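Local coordinates for cell surface protein (Putative S-layer protein) (Clostridioides difficile R20291, PDB 5NJL) that sits at the bacterial cell surface, probably as part of the S-layer, and shows cell adhesion in vitro, consistent with a role as an adhesin, at residues K12-L17 against I209-S214; I42-T47 against K52-I57; D58-L63 against L73-T78; G81-S86 against A92-K97. All coordinates share one frame; numbering follows the deposited sequence. Where two conformers were deposited one is given.

Contacts 1, 2 and 3 belong to one layered unit built on the five-stranded mixed sheet. Contacts 1 and 3 are buried packings of a helix on this sheet, and only apolar side chains touch in them. They meet where strands 204-212 and 72-79 run side by side. Contact 2 is a hairpin at the edge of the same sheet. It is partly buried and is held mainly by backbone hydrogen bonds. Its centre lies about 5 Å from that of contact 3. Contact 4 stands apart, about 26 Å or more from the other centres. It is a small, partly buried meeting of short strands and loops.

Contact 1 of 4, residues K12-L17 against I209-S214; sequences KEATEL and ITIKNS. With SO4 (sulfate ion), chain J; SO4 (sulfate ion), chain H.
Lys12 NZ donates a hydrogen bond of 2.8 Å to O4 of a sulfate ion (chain J), at the outer end of a contact whose inner part is wholly apolar. The lysine chain is extended beyond CG. At the far end of the other segment, Asn213 ND2 holds O4 of a second sulfate (chain H) at 3.0 Å. Both ions probably come from the crystallisation liquor. Asn213 is also the centre of an inverse gamma turn, where the chain leaves strand 204-212.

The packing itself rests on four side chains. Ile211 divides its branches between two partners. Its chi1 of -55° sets CG1 beside the backbone N and leaves CG2 anti to it. This CG2 meets Ala14 CB at 4.0 Å. Its CD1 meets Leu17 CD2 at 3.8 Å. Leu17 places CG anti to its own N, with chi1 at 179°, and this sends both methyls down to the strand. The second methyl, CD1, lies 4.0 Å from Ile209 CD1. Leu17 and Ile209 run past each other in opposite directions. In Ile209 chi2 is 104°, off a staggered value, which suggests slight strain. Thr15 OG1 donates to Lys12 O at 3.2 Å, linking these two residues within their segment.

Val64 of helix 57-65 closes over Ala14 and Ile211, and Ile9 of strand 5-10 flanks Leu17 and Ile209. The contact is typical of an alpha/beta layer packing, in which the early part of helix 14-25 packs on one face of a mixed sheet.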
loop_
_atom_site.group_PDB
_atom_site.type_symbol
_atom_site.label_atom_id
_atom_site.label_comp_id
_atom_site.label_asym_id
_atom_site.label_seq_id
_atom_site.Cartn_x
_atom_site.Cartn_y
_atom_site.Cartn_z
ATOM N N LYS A 12 3.628 -17.752 19.544
ATOM C CA LYS A 12 4.990 -18.298 19.363
ATOM C C LYS A 12 5.640 -17.799 18.063
ATOM O O LYS A 12 6.834 -17.492 18.039
ATOM C CB LYS A 12 4.988 -19.829 19.268
ATOM C CG LYS A 12 4.522 -20.635 20.469
ATOM C CD LYS A 12 4.450 -22.105 20.038
ATOM C CE LYS A 12 3.772 -22.997 21.063
ATOM N NZ LYS A 12 3.712 -24.413 20.582
ATOM N N GLU A 13 4.856 -17.759 16.985
ATOM C CA GLU A 13 5.355 -17.290 15.682
ATOM C C GLU A 13 5.606 -15.757 15.647
ATOM O O GLU A 13 6.327 -15.265 14.775
ATOM C CB GLU A 13 4.372 -17.669 14.572
ATOM C CG GLU A 13 4.370 -19.156 14.260
ATOM C CD GLU A 13 3.210 -19.598 13.368
ATOM O OE1 GLU A 13 2.155 -18.927 13.290
ATOM O OE2 GLU A 13 3.365 -20.658 12.739
ATOM N N ALA A 14 5.002 -15.023 16.579
ATOM C CA ALA A 14 5.201 -13.564 16.676
ATOM C C ALA A 14 6.655 -13.158 16.965
ATOM O O ALA A 14 7.020 -12.008 16.738
ATOM C CB ALA A 14 4.248 -12.960 17.698
ATOM N N THR A 15 7.510 -14.076 17.420
ATOM C CA THR A 15 8.952 -13.758 17.544
ATOM C C THR A 15 9.543 -13.307 16.192
ATOM O O THR A 15 10.346 -12.353 16.133
ATOM C CB THR A 15 9.778 -14.961 18.033
ATOM O OG1 THR A 15 9.577 -16.070 17.136
ATOM C CG2 THR A 15 9.381 -15.344 19.460
ATOM N N GLU A 16 9.138 -13.986 15.113
ATOM C CA GLU A 16 9.529 -13.584 13.757
ATOM C C GLU A 16 8.913 -12.237 13.358
ATOM O O GLU A 16 9.575 -11.442 12.699
ATOM C CB GLU A 16 9.167 -14.655 12.707
ATOM C CG GLU A 16 10.021 -15.926 12.779
ATOM C CD GLU A 16 10.209 -16.607 11.415
ATOM O OE1 GLU A 16 11.321 -17.131 11.162
ATOM O OE2 GLU A 16 9.259 -16.614 10.589
ATOM N N LEU A 17 7.665 -11.984 13.741
ATOM C CA LEU A 17 7.045 -10.685 13.488
ATOM C C LEU A 17 7.782 -9.549 14.237
ATOM O O LEU A 17 8.032 -8.471 13.675
ATOM C CB LEU A 17 5.580 -10.685 13.888
ATOM C CG LEU A 17 4.847 -9.364 13.695
ATOM C CD1 LEU A 17 4.769 -9.011 12.217
ATOM C CD2 LEU A 17 3.459 -9.374 14.294
ATOM N N ILE A 209 -1.777 -8.201 10.577
ATOM C CA ILE A 209 -1.382 -9.493 11.142
ATOM C C ILE A 209 -2.166 -9.685 12.426
ATOM O O ILE A 209 -2.109 -8.837 13.310
ATOM C CB ILE A 209 0.123 -9.583 11.422
ATOM C CG1 ILE A 209 0.931 -9.293 10.156
ATOM C CG2 ILE A 209 0.500 -10.950 11.986
ATOM C CD1 ILE A 209 1.546 -7.916 10.168
ATOM N N THR A 210 -2.909 -10.797 12.511
ATOM C CA THR A 210 -3.659 -11.155 13.716
ATOM C C THR A 210 -2.835 -12.182 14.483
ATOM O O THR A 210 -2.473 -13.215 13.945
ATOM C CB THR A 210 -5.044 -11.731 13.366
ATOM O OG1 THR A 210 -5.748 -10.767 12.583
ATOM C CG2 THR A 210 -5.856 -12.029 14.642
ATOM N N ILE A 211 -2.492 -11.854 15.727
ATOM C CA ILE A 211 -1.679 -12.714 16.560
ATOM C C ILE A 211 -2.642 -13.363 17.555
ATOM O O ILE A 211 -3.351 -12.673 18.248
ATOM C CB ILE A 211 -0.603 -11.934 17.342
ATOM C CG1 ILE A 211 0.273 -11.104 16.394
ATOM C CG2 ILE A 211 0.285 -12.908 18.108
ATOM C CD1 ILE A 211 1.103 -10.073 17.140
ATOM N N LYS A 212 -2.654 -14.688 17.591
ATOM C CA LYS A 212 -3.593 -15.432 18.429
ATOM C C LYS A 212 -2.809 -16.313 19.358
ATOM O O LYS A 212 -1.957 -17.090 18.913
ATOM C CB LYS A 212 -4.514 -16.280 17.558
ATOM C CG LYS A 212 -5.466 -15.449 16.724
ATOM C CD LYS A 212 -6.363 -16.309 15.839
ATOM C CE LYS A 212 -7.255 -15.443 14.968
ATOM N NZ LYS A 212 -8.346 -16.198 14.291
ATOM N N ASN A 213 -3.065 -16.190 20.657
ATOM C CA ASN A 213 -2.424 -17.087 21.621
ATOM C C ASN A 213 -3.282 -18.362 21.732
ATOM O O ASN A 213 -4.037 -18.549 22.695
ATOM C CB ASN A 213 -2.258 -16.424 22.984
ATOM C CG ASN A 213 -1.382 -17.239 23.924
ATOM O OD1 ASN A 213 -0.746 -18.214 23.520
ATOM N ND2 ASN A 213 -1.310 -16.808 25.172
ATOM N N SER A 214 -3.164 -19.197 20.710
ATOM C CA SER A 214 -3.989 -20.386 20.559
ATOM C C SER A 214 -3.292 -21.363 19.633
ATOM O O SER A 214 -2.372 -20.986 18.871
ATOM C CB SER A 214 -5.341 -20.061 19.932
ATOM O OG SER A 214 -5.963 -18.935 20.498
HETATM S S SO4 J . 3.410 -26.982 18.088
HETATM O O1 SO4 J . 1.950 -26.957 18.357
HETATM O O2 SO4 J . 4.113 -27.763 19.132
HETATM O O3 SO4 J . 3.636 -27.615 16.770
HETATM O O4 SO4 J . 3.939 -25.595 18.092
HETATM S S SO4 H . 2.331 -17.983 27.163
HETATM O O1 SO4 H . 3.033 -16.800 27.721
HETATM O O2 SO4 H . 2.484 -19.105 28.124
HETATM O O3 SO4 H . 2.996 -18.355 25.888
HETATM O O4 SO4 H . 0.884 -17.702 26.967
#

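Contact 2 of 4, residues I42-T47 against K52-I57; sequences IKVGET and KIITNI. With SO4 (sulfate ion), chain K; SO4 (sulfate ion), chain Q.
Strands 42-45 and 52-54 run antiparallel as a beta hairpin, with their short axes 4.5 Å apart at closest approach and 127° between their directions. Val44 and Lys52 form a hydrogen-bonded pair. Val44 N donates to Lys52 O at 2.9 Å. Lys52 N returns a bond to Val44 O, but it comes from above the carbonyl plane, 48° out of it. Lys43 and Ile53 form the non-hydrogen-bonded pair next to them. Further along, Ile54 N reaches Ile42 O at 3.0 Å. A water then bridges Ile42 N and Ile54 O, accepting from the first and donating to the second.

Ile42, Val44 and Ile54 share the face of the sheet that looks toward the helices. Ile54 carries CG1 in the crowded position between its N and carbonyl carbon, with chi1 at 64°. This turns CD1 back between the partner side chains, 3.9 Å from Ile42 CG2 and 4.0 Å from Val44 CG2. Leu60 of helix 57-65 packs against both Val44 and Ile54, and Met25 of helix 14-25 against Ile42 and Ile54. The other face carries Lys43 and Ile53. The extended lysine crosses Ile53 at a slant, with Lys43 CG 3.8 Å from Ile53 CG1.

Strand 52-54 is the outermost strand of the sheet within the chain. Beyond it, Asn56 sits at the N-cap position before helix 57-65. The outward N-H of the edge strand is taken up by a sulfate (chain K), probably from the crystallisation liquor: Ile53 N donates to its O3 at 2.8 Å.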
loop_
_atom_site.group_PDB
_atom_site.type_symbol
_atom_site.label_atom_id
_atom_site.label_comp_id
_atom_site.label_asym_id
_atom_site.label_seq_id
_atom_site.Cartn_x
_atom_site.Cartn_y
_atom_site.Cartn_z
ATOM N N ILE A 42 3.289 1.810 12.555
ATOM C CA ILE A 42 2.842 0.526 13.103
ATOM C C ILE A 42 1.750 0.824 14.098
ATOM O O ILE A 42 1.896 1.711 14.963
ATOM C CB ILE A 42 3.983 -0.227 13.812
ATOM C CG1 ILE A 42 5.221 -0.304 12.933
ATOM C CG2 ILE A 42 3.523 -1.622 14.252
ATOM C CD1 ILE A 42 5.033 -0.992 11.606
ATOM N N LYS A 43 0.636 0.105 13.976
ATOM C CA LYS A 43 -0.441 0.244 14.912
ATOM C C LYS A 43 -0.749 -1.135 15.516
ATOM O O LYS A 43 -0.543 -2.165 14.881
ATOM C CB LYS A 43 -1.696 0.809 14.258
ATOM C CG LYS A 43 -1.602 2.219 13.720
ATOM C CD LYS A 43 -2.982 2.646 13.242
ATOM C CE LYS A 43 -2.921 3.939 12.457
ATOM N NZ LYS A 43 -4.287 4.518 12.329
ATOM N N VAL A 44 -1.151 -1.122 16.769
ATOM C CA VAL A 44 -1.424 -2.363 17.537
ATOM C C VAL A 44 -2.674 -2.122 18.356
ATOM O O VAL A 44 -2.855 -1.044 18.919
ATOM C CB VAL A 44 -0.260 -2.729 18.490
ATOM C CG1 VAL A 44 -0.524 -4.062 19.184
ATOM C CG2 VAL A 44 1.040 -2.822 17.725
ATOM N N GLY A 45 -3.551 -3.124 18.407
ATOM C CA GLY A 45 -4.722 -3.073 19.286
ATOM C C GLY A 45 -5.419 -4.425 19.355
ATOM O O GLY A 45 -5.079 -5.351 18.603
ATOM N N GLU A 46 -6.390 -4.535 20.256
ATOM C CA GLU A 46 -7.147 -5.793 20.431
ATOM C C GLU A 46 -7.988 -6.107 19.209
ATOM O O GLU A 46 -8.148 -7.286 18.852
ATOM C CB GLU A 46 -8.051 -5.726 21.670
ATOM C CG GLU A 46 -7.290 -5.776 22.993
ATOM C CD GLU A 46 -8.049 -5.133 24.152
ATOM O OE1 GLU A 46 -9.304 -5.105 24.115
ATOM O OE2 GLU A 46 -7.387 -4.644 25.096
ATOM N N THR A 47 -8.519 -5.050 18.574
ATOM C CA THR A 47 -9.340 -5.174 17.367
ATOM C C THR A 47 -8.999 -4.077 16.362
ATOM O O THR A 47 -8.297 -3.116 16.700
ATOM C CB THR A 47 -10.833 -5.024 17.706
ATOM O OG1 THR A 47 -11.095 -3.675 18.137
ATOM C CG2 THR A 47 -11.243 -6.017 18.819
ATOM N N LYS A 52 -3.829 1.515 17.928
ATOM C CA LYS A 52 -3.062 2.665 18.397
ATOM C C LYS A 52 -1.683 2.643 17.773
ATOM O O LYS A 52 -1.080 1.587 17.654
ATOM C CB LYS A 52 -2.956 2.620 19.912
ATOM C CG LYS A 52 -4.225 3.124 20.582
ATOM C CD LYS A 52 -4.508 2.438 21.905
ATOM C CE LYS A 52 -5.739 3.059 22.558
ATOM N NZ LYS A 52 -6.326 2.155 23.584
ATOM N N ILE A 53 -1.198 3.815 17.368
ATOM C CA ILE A 53 0.147 3.975 16.854
ATOM C C ILE A 53 1.132 3.685 17.981
ATOM O O ILE A 53 0.952 4.149 19.079
ATOM C CB ILE A 53 0.396 5.402 16.281
ATOM C CG1 ILE A 53 -0.500 5.651 15.050
ATOM C CG2 ILE A 53 1.861 5.580 15.880
ATOM C CD1 ILE A 53 -0.764 7.127 14.770
ATOM N N ILE A 54 2.154 2.895 17.696
ATOM C CA ILE A 54 3.273 2.709 18.619
ATOM C C ILE A 54 4.469 3.408 18.049
ATOM O O ILE A 54 4.586 3.510 16.836
ATOM C CB ILE A 54 3.574 1.213 18.889
ATOM C CG1 ILE A 54 4.039 0.461 17.632
ATOM C CG2 ILE A 54 2.327 0.566 19.464
ATOM C CD1 ILE A 54 4.577 -0.930 17.925
ATOM N N THR A 55 5.356 3.896 18.913
ATOM C CA THR A 55 6.582 4.561 18.469
ATOM C C THR A 55 7.863 3.818 18.759
ATOM O O THR A 55 8.929 4.232 18.267
ATOM C CB THR A 55 6.692 5.957 19.090
ATOM O OG1 THR A 55 6.621 5.854 20.530
ATOM C CG2 THR A 55 5.554 6.834 18.562
ATOM N N ASN A 56 7.769 2.721 19.533
ATOM C CA ASN A 56 8.915 1.861 19.850
ATOM C C ASN A 56 8.453 0.404 19.765
ATOM O O ASN A 56 7.346 0.072 20.183
ATOM C CB ASN A 56 9.459 2.115 21.277
ATOM C CG ASN A 56 10.837 1.478 21.515
ATOM O OD1 ASN A 56 10.986 0.252 21.748
ATOM N ND2 ASN A 56 11.872 2.329 21.485
ATOM N N ILE A 57 9.314 -0.447 19.238
ATOM C CA ILE A 57 9.071 -1.893 19.153
ATOM C C ILE A 57 8.723 -2.545 20.508
ATOM O O ILE A 57 7.942 -3.500 20.550
ATOM C CB ILE A 57 10.262 -2.610 18.460
ATOM C CG1 ILE A 57 9.951 -4.078 18.170
ATOM C CG2 ILE A 57 11.565 -2.463 19.237
ATOM C CD1 ILE A 57 8.786 -4.306 17.226
HETATM S S SO4 K . -3.193 6.986 17.866
HETATM O O1 SO4 K . -3.821 6.528 19.133
HETATM O O2 SO4 K . -1.874 7.611 18.140
HETATM O O3 SO4 K . -3.027 5.831 16.966
HETATM O O4 SO4 K . -4.066 7.974 17.194
HETATM S S SO4 Q . 9.456 7.146 21.742
HETATM O O1 SO4 Q . 8.116 7.439 22.290
HETATM O O2 SO4 Q . 10.483 7.780 22.595
HETATM O O3 SO4 Q . 9.676 5.684 21.711
HETATM O O4 SO4 Q . 9.557 7.707 20.375
HETATM O O HOH W 1 4.851 3.437 14.155
#

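Contact 3 of 4, residues D58-L63 against L73-T78; sequences DELEKL and LIVTIT
Leu60 and Val75 meet with no flat group between them; this is a contact of aliphatic branches alone, with no ring or amide face or edge involved. Leu60 CD1 lies 3.7 Å from Val75 CG2. The two side chains cross at about a right angle, and one methyl of each does the touching. Leu60 leaves the helix with CG anti to its backbone N, chi1 171°. This throws CD1 forward to the strand, although the CB bond itself does not point there. Val75 holds CG2 beside its own N and anti to its carbonyl carbon, on the helix side.

One helical turn on, Leu63 is met in a different way. Here the strand residue does the reaching. Leu73 CD2 comes to 3.6 Å from Leu63 CB and 3.7 Å from Leu63 C, so this methyl rests on the base of the side chain and on the helix backbone. Leu73 and Val75 are two apart in the strand, and the CB bonds of both point toward the helix. Ile74, between them, lies on the far face.

Polar groups play no part in the packing. The helix holds itself by its own bonds, such as Lys62 N to Asp58 O at 2.8 Å.

The contact joins helix 57-65 to strand 72-79, the central strand of the five-stranded sheet. Strands 40-45 and 204-212 flank it through backbone bonds. Val44 of the first packs on Leu63 and Leu73. Ile211 of the second packs on Val75. Helix 14-25 covers the next part of the strand, where Ile77 meets Val21 and Leu24.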
loop_
_atom_site.group_PDB
_atom_site.type_symbol
_atom_site.label_atom_id
_atom_site.label_comp_id
_atom_site.label_asym_id
_atom_site.label_seq_id
_atom_site.Cartn_x
_atom_site.Cartn_y
_atom_site.Cartn_z
ATOM N N ASP A 58 9.269 -2.020 21.606
ATOM C CA ASP A 58 8.943 -2.547 22.931
ATOM C C ASP A 58 7.464 -2.443 23.261
ATOM O O ASP A 58 6.938 -3.292 23.980
ATOM C CB ASP A 58 9.769 -1.922 24.071
ATOM C CG ASP A 58 9.423 -2.562 25.416
ATOM O OD1 ASP A 58 9.682 -3.778 25.556
ATOM O OD2 ASP A 58 8.813 -1.896 26.278
ATOM N N GLU A 59 6.760 -1.466 22.698
ATOM C CA GLU A 59 5.325 -1.397 22.919
ATOM C C GLU A 59 4.614 -2.649 22.394
ATOM O O GLU A 59 3.679 -3.144 23.038
ATOM C CB GLU A 59 4.710 -0.151 22.295
ATOM C CG GLU A 59 5.163 1.141 22.946
ATOM C CD GLU A 59 4.534 2.335 22.266
ATOM O OE1 GLU A 59 3.302 2.500 22.367
ATOM O OE2 GLU A 59 5.278 3.077 21.616
ATOM N N LEU A 60 5.062 -3.140 21.239
ATOM C CA LEU A 60 4.516 -4.375 20.664
ATOM C C LEU A 60 4.951 -5.586 21.477
ATOM O O LEU A 60 4.135 -6.448 21.782
ATOM C CB LEU A 60 4.928 -4.538 19.198
ATOM C CG LEU A 60 4.595 -5.880 18.547
ATOM C CD1 LEU A 60 3.097 -6.068 18.509
ATOM C CD2 LEU A 60 5.190 -5.920 17.155
ATOM N N GLU A 61 6.236 -5.669 21.799
ATOM C CA GLU A 61 6.746 -6.781 22.618
ATOM C C GLU A 61 6.010 -6.922 23.939
ATOM O O GLU A 61 5.618 -8.033 24.309
ATOM C CB GLU A 61 8.233 -6.672 22.857
ATOM C CG GLU A 61 9.040 -6.864 21.611
ATOM C CD GLU A 61 10.495 -6.518 21.801
ATOM O OE1 GLU A 61 10.870 -5.298 21.802
ATOM O OE2 GLU A 61 11.273 -7.484 21.921
ATOM N N LYS A 62 5.788 -5.814 24.634
ATOM C CA LYS A 62 5.035 -5.856 25.889
ATOM C C LYS A 62 3.615 -6.436 25.731
ATOM O O LYS A 62 3.157 -7.229 26.563
ATOM C CB LYS A 62 4.951 -4.474 26.527
ATOM C CG LYS A 62 4.478 -4.494 27.973
ATOM C CD LYS A 62 4.474 -3.100 28.593
ATOM C CE LYS A 62 3.786 -3.143 29.962
ATOM N NZ LYS A 62 3.683 -1.792 30.576
ATOM N N LEU A 63 2.926 -6.022 24.676
ATOM C CA LEU A 63 1.568 -6.458 24.417
ATOM C C LEU A 63 1.518 -7.927 24.015
ATOM O O LEU A 63 0.655 -8.655 24.502
ATOM C CB LEU A 63 0.896 -5.575 23.354
ATOM C CG LEU A 63 0.538 -4.161 23.829
ATOM C CD1 LEU A 63 0.241 -3.218 22.668
ATOM C CD2 LEU A 63 -0.667 -4.186 24.762
ATOM N N LEU A 73 -4.330 -10.090 19.213
ATOM C CA LEU A 73 -3.807 -8.735 19.030
ATOM C C LEU A 73 -3.731 -8.527 17.517
ATOM O O LEU A 73 -3.383 -9.465 16.795
ATOM C CB LEU A 73 -2.399 -8.693 19.632
ATOM C CG LEU A 73 -1.745 -7.440 20.169
ATOM C CD1 LEU A 73 -2.659 -6.734 21.168
ATOM C CD2 LEU A 73 -0.411 -7.818 20.811
ATOM N N ILE A 74 -4.057 -7.326 17.046
ATOM C CA ILE A 74 -3.971 -6.990 15.624
ATOM C C ILE A 74 -2.816 -6.010 15.448
ATOM O O ILE A 74 -2.722 -5.063 16.210
ATOM C CB ILE A 74 -5.277 -6.315 15.127
ATOM C CG1 ILE A 74 -6.506 -7.205 15.388
ATOM C CG2 ILE A 74 -5.193 -5.982 13.637
ATOM C CD1 ILE A 74 -6.546 -8.462 14.547
ATOM N N VAL A 75 -1.936 -6.269 14.483
ATOM C CA VAL A 75 -0.838 -5.350 14.137
ATOM C C VAL A 75 -1.033 -4.921 12.675
ATOM O O VAL A 75 -1.130 -5.789 11.800
ATOM C CB VAL A 75 0.540 -6.032 14.286
ATOM C CG1 VAL A 75 1.673 -5.091 13.904
ATOM C CG2 VAL A 75 0.737 -6.569 15.705
ATOM N N THR A 76 -1.094 -3.608 12.414
ATOM C CA THR A 76 -1.085 -3.108 11.020
ATOM C C THR A 76 0.214 -2.389 10.691
ATOM O O THR A 76 0.785 -1.712 11.540
ATOM C CB THR A 76 -2.297 -2.222 10.706
ATOM O OG1 THR A 76 -2.219 -0.980 11.406
ATOM C CG2 THR A 76 -3.591 -2.942 11.096
ATOM N N ILE A 77 0.717 -2.640 9.493
ATOM C CA ILE A 77 1.966 -2.073 8.994
ATOM C C ILE A 77 1.582 -1.208 7.787
ATOM O O ILE A 77 1.037 -1.725 6.791
ATOM C CB ILE A 77 2.927 -3.182 8.577
ATOM C CG1 ILE A 77 3.197 -4.136 9.767
ATOM C CG2 ILE A 77 4.223 -2.621 7.981
ATOM C CD1 ILE A 77 4.166 -5.248 9.432
ATOM N N THR A 78 1.836 0.089 7.907
ATOM C CA THR A 78 1.602 1.070 6.854
ATOM C C THR A 78 2.941 1.717 6.434
ATOM O O THR A 78 3.699 2.178 7.276
ATOM C CB THR A 78 0.606 2.127 7.334
ATOM O OG1 THR A 78 -0.608 1.489 7.750
ATOM C CG2 THR A 78 0.272 3.125 6.226
#

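Contact 4 of 4, residues G81-S86 against A92-K97; sequences GHITNS and AEATEK. With SO4 (sulfate ion), chain C.
Gly81 meets Ala92 through its backbone, at angles (phi 104°, psi 113°) that suit a residue with no CB to strike the preceding carbonyl oxygen. Gly81 O lies 3.6 Å from Ala92 CA. The same oxygen is hydrogen-bonded to Tyr29 OH.

Two residues on, Ile83 makes the main side-chain contact. Its CG2 meets Ala94 CB at 3.9 Å. CG1 stands anti to the backbone N (chi1 -153°), and CD1 extends toward the end of Lys97, whose NZ is 4.2 Å away. The CB bond of His82, between Gly81 and Ile83, points away from the second segment. Its NE2 donates to O1 of a sulfate at 2.7 Å, near the ring plane, and more weakly to O4 of the same ion. ND1 is bonded to Asp79 OD1. Held by acceptors at both nitrogens, the ring is probably positively charged.

The two segments are not paired as strands with each other. Strand 83-84 pairs with strand 90-91, where Ile83 is bonded to Val91. Strand 93-94 pairs instead with strand 199-200, through Ala94 and Lys199. The contact thus packs one small two-stranded sheet against another, just past the end of strand 72-79.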
loop_
_atom_site.group_PDB
_atom_site.type_symbol
_atom_site.label_atom_id
_atom_site.label_comp_id
_atom_site.label_asym_id
_atom_site.label_seq_id
_atom_site.Cartn_x
_atom_site.Cartn_y
_atom_site.Cartn_z
ATOM N N GLY A 81 4.896 6.240 2.734
ATOM C CA GLY A 81 5.161 6.726 1.383
ATOM C C GLY A 81 6.608 7.132 1.282
ATOM O O GLY A 81 7.024 8.089 1.937
ATOM N N HIS A 82 7.369 6.389 0.488
ATOM C CA HIS A 82 8.770 6.694 0.270
ATOM C C HIS A 82 9.231 6.339 -1.131
ATOM O O HIS A 82 8.603 5.538 -1.828
ATOM C CB HIS A 82 9.634 5.980 1.321
ATOM C CG HIS A 82 9.663 4.495 1.190
ATOM N ND1 HIS A 82 8.596 3.691 1.527
ATOM C CD2 HIS A 82 10.643 3.664 0.768
ATOM C CE1 HIS A 82 8.924 2.425 1.306
ATOM N NE2 HIS A 82 10.154 2.384 0.842
ATOM N N ILE A 83 10.331 6.944 -1.545
ATOM C CA ILE A 83 10.940 6.639 -2.838
ATOM C C ILE A 83 12.398 7.017 -2.739
ATOM O O ILE A 83 12.753 7.871 -1.941
ATOM C CB ILE A 83 10.222 7.431 -3.970
ATOM C CG1 ILE A 83 10.326 6.716 -5.322
ATOM C CG2 ILE A 83 10.728 8.864 -4.070
ATOM C CD1 ILE A 83 9.463 7.358 -6.404
ATOM N N THR A 84 13.241 6.392 -3.541
ATOM C CA THR A 84 14.625 6.818 -3.682
ATOM C C THR A 84 14.768 7.909 -4.751
ATOM O O THR A 84 14.355 7.708 -5.889
ATOM C CB THR A 84 15.504 5.606 -4.033
ATOM O OG1 THR A 84 15.399 4.661 -2.971
ATOM C CG2 THR A 84 16.954 6.018 -4.192
ATOM N N ASN A 85 15.310 9.064 -4.387
ATOM C CA ASN A 85 15.420 10.193 -5.303
ATOM C C ASN A 85 16.732 10.119 -6.122
ATOM O O ASN A 85 17.499 9.176 -5.984
ATOM C CB ASN A 85 15.222 11.532 -4.570
ATOM C CG ASN A 85 16.393 11.941 -3.687
ATOM O OD1 ASN A 85 17.452 11.303 -3.661
ATOM N ND2 ASN A 85 16.195 13.023 -2.941
ATOM N N SER A 86 16.981 11.124 -6.939
ATOM C CA SER A 86 18.108 11.093 -7.882
ATOM C C SER A 86 19.451 11.226 -7.166
ATOM O O SER A 86 20.474 10.897 -7.720
ATOM C CB SER A 86 17.917 12.184 -8.951
ATOM O OG SER A 86 17.937 13.514 -8.382
ATOM N N ALA A 92 10.226 11.318 1.366
ATOM C CA ALA A 92 8.791 11.222 1.641
ATOM C C ALA A 92 7.910 11.869 0.581
ATOM O O ALA A 92 6.688 11.668 0.556
ATOM C CB ALA A 92 8.493 11.890 2.981
ATOM N N GLU A 93 8.531 12.667 -0.272
ATOM C CA GLU A 93 7.809 13.451 -1.265
ATOM C C GLU A 93 8.507 13.299 -2.629
ATOM O O GLU A 93 9.720 13.011 -2.712
ATOM C CB GLU A 93 7.653 14.913 -0.805
ATOM C CG GLU A 93 8.950 15.649 -0.555
ATOM C CD GLU A 93 9.637 15.254 0.761
ATOM O OE1 GLU A 93 8.958 15.335 1.814
ATOM O OE2 GLU A 93 10.828 14.852 0.723
ATOM N N ALA A 94 7.704 13.411 -3.681
ATOM C CA ALA A 94 8.189 13.251 -5.056
ATOM C C ALA A 94 7.169 13.795 -6.047
ATOM O O ALA A 94 5.968 13.896 -5.735
ATOM C CB ALA A 94 8.443 11.796 -5.369
ATOM N N THR A 95 7.661 14.151 -7.241
ATOM C CA THR A 95 6.770 14.515 -8.348
ATOM C C THR A 95 5.952 13.300 -8.733
ATOM O O THR A 95 6.485 12.200 -8.873
ATOM C CB THR A 95 7.563 14.978 -9.570
ATOM O OG1 THR A 95 8.422 16.037 -9.172
ATOM C CG2 THR A 95 6.599 15.458 -10.689
ATOM N N GLU A 96 4.651 13.488 -8.877
ATOM C CA GLU A 96 3.792 12.413 -9.311
ATOM C C GLU A 96 4.142 11.984 -10.733
ATOM O O GLU A 96 4.644 12.781 -11.526
ATOM C CB GLU A 96 2.310 12.828 -9.172
ATOM C CG GLU A 96 1.931 12.838 -7.682
ATOM C CD GLU A 96 0.468 13.108 -7.350
ATOM O OE1 GLU A 96 -0.241 13.738 -8.154
ATOM O OE2 GLU A 96 0.069 12.729 -6.218
ATOM N N LYS A 97 3.892 10.722 -11.028
ATOM C CA LYS A 97 4.177 10.134 -12.324
ATOM C C LYS A 97 2.917 9.932 -13.176
ATOM O O LYS A 97 1.814 9.787 -12.649
ATOM C CB LYS A 97 4.883 8.804 -12.131
ATOM C CG LYS A 97 6.224 8.899 -11.409
ATOM C CD LYS A 97 6.764 7.504 -11.174
ATOM C CE LYS A 97 8.256 7.516 -10.858
ATOM N NZ LYS A 97 8.659 6.170 -10.375
HETATM S S SO4 C . 11.661 -0.624 -0.387
HETATM O O1 SO4 C . 12.118 0.546 0.387
HETATM O O2 SO4 C . 11.890 -1.863 0.394
HETATM O O3 SO4 C . 12.427 -0.697 -1.657
HETATM O O4 SO4 C . 10.212 -0.457 -0.673
#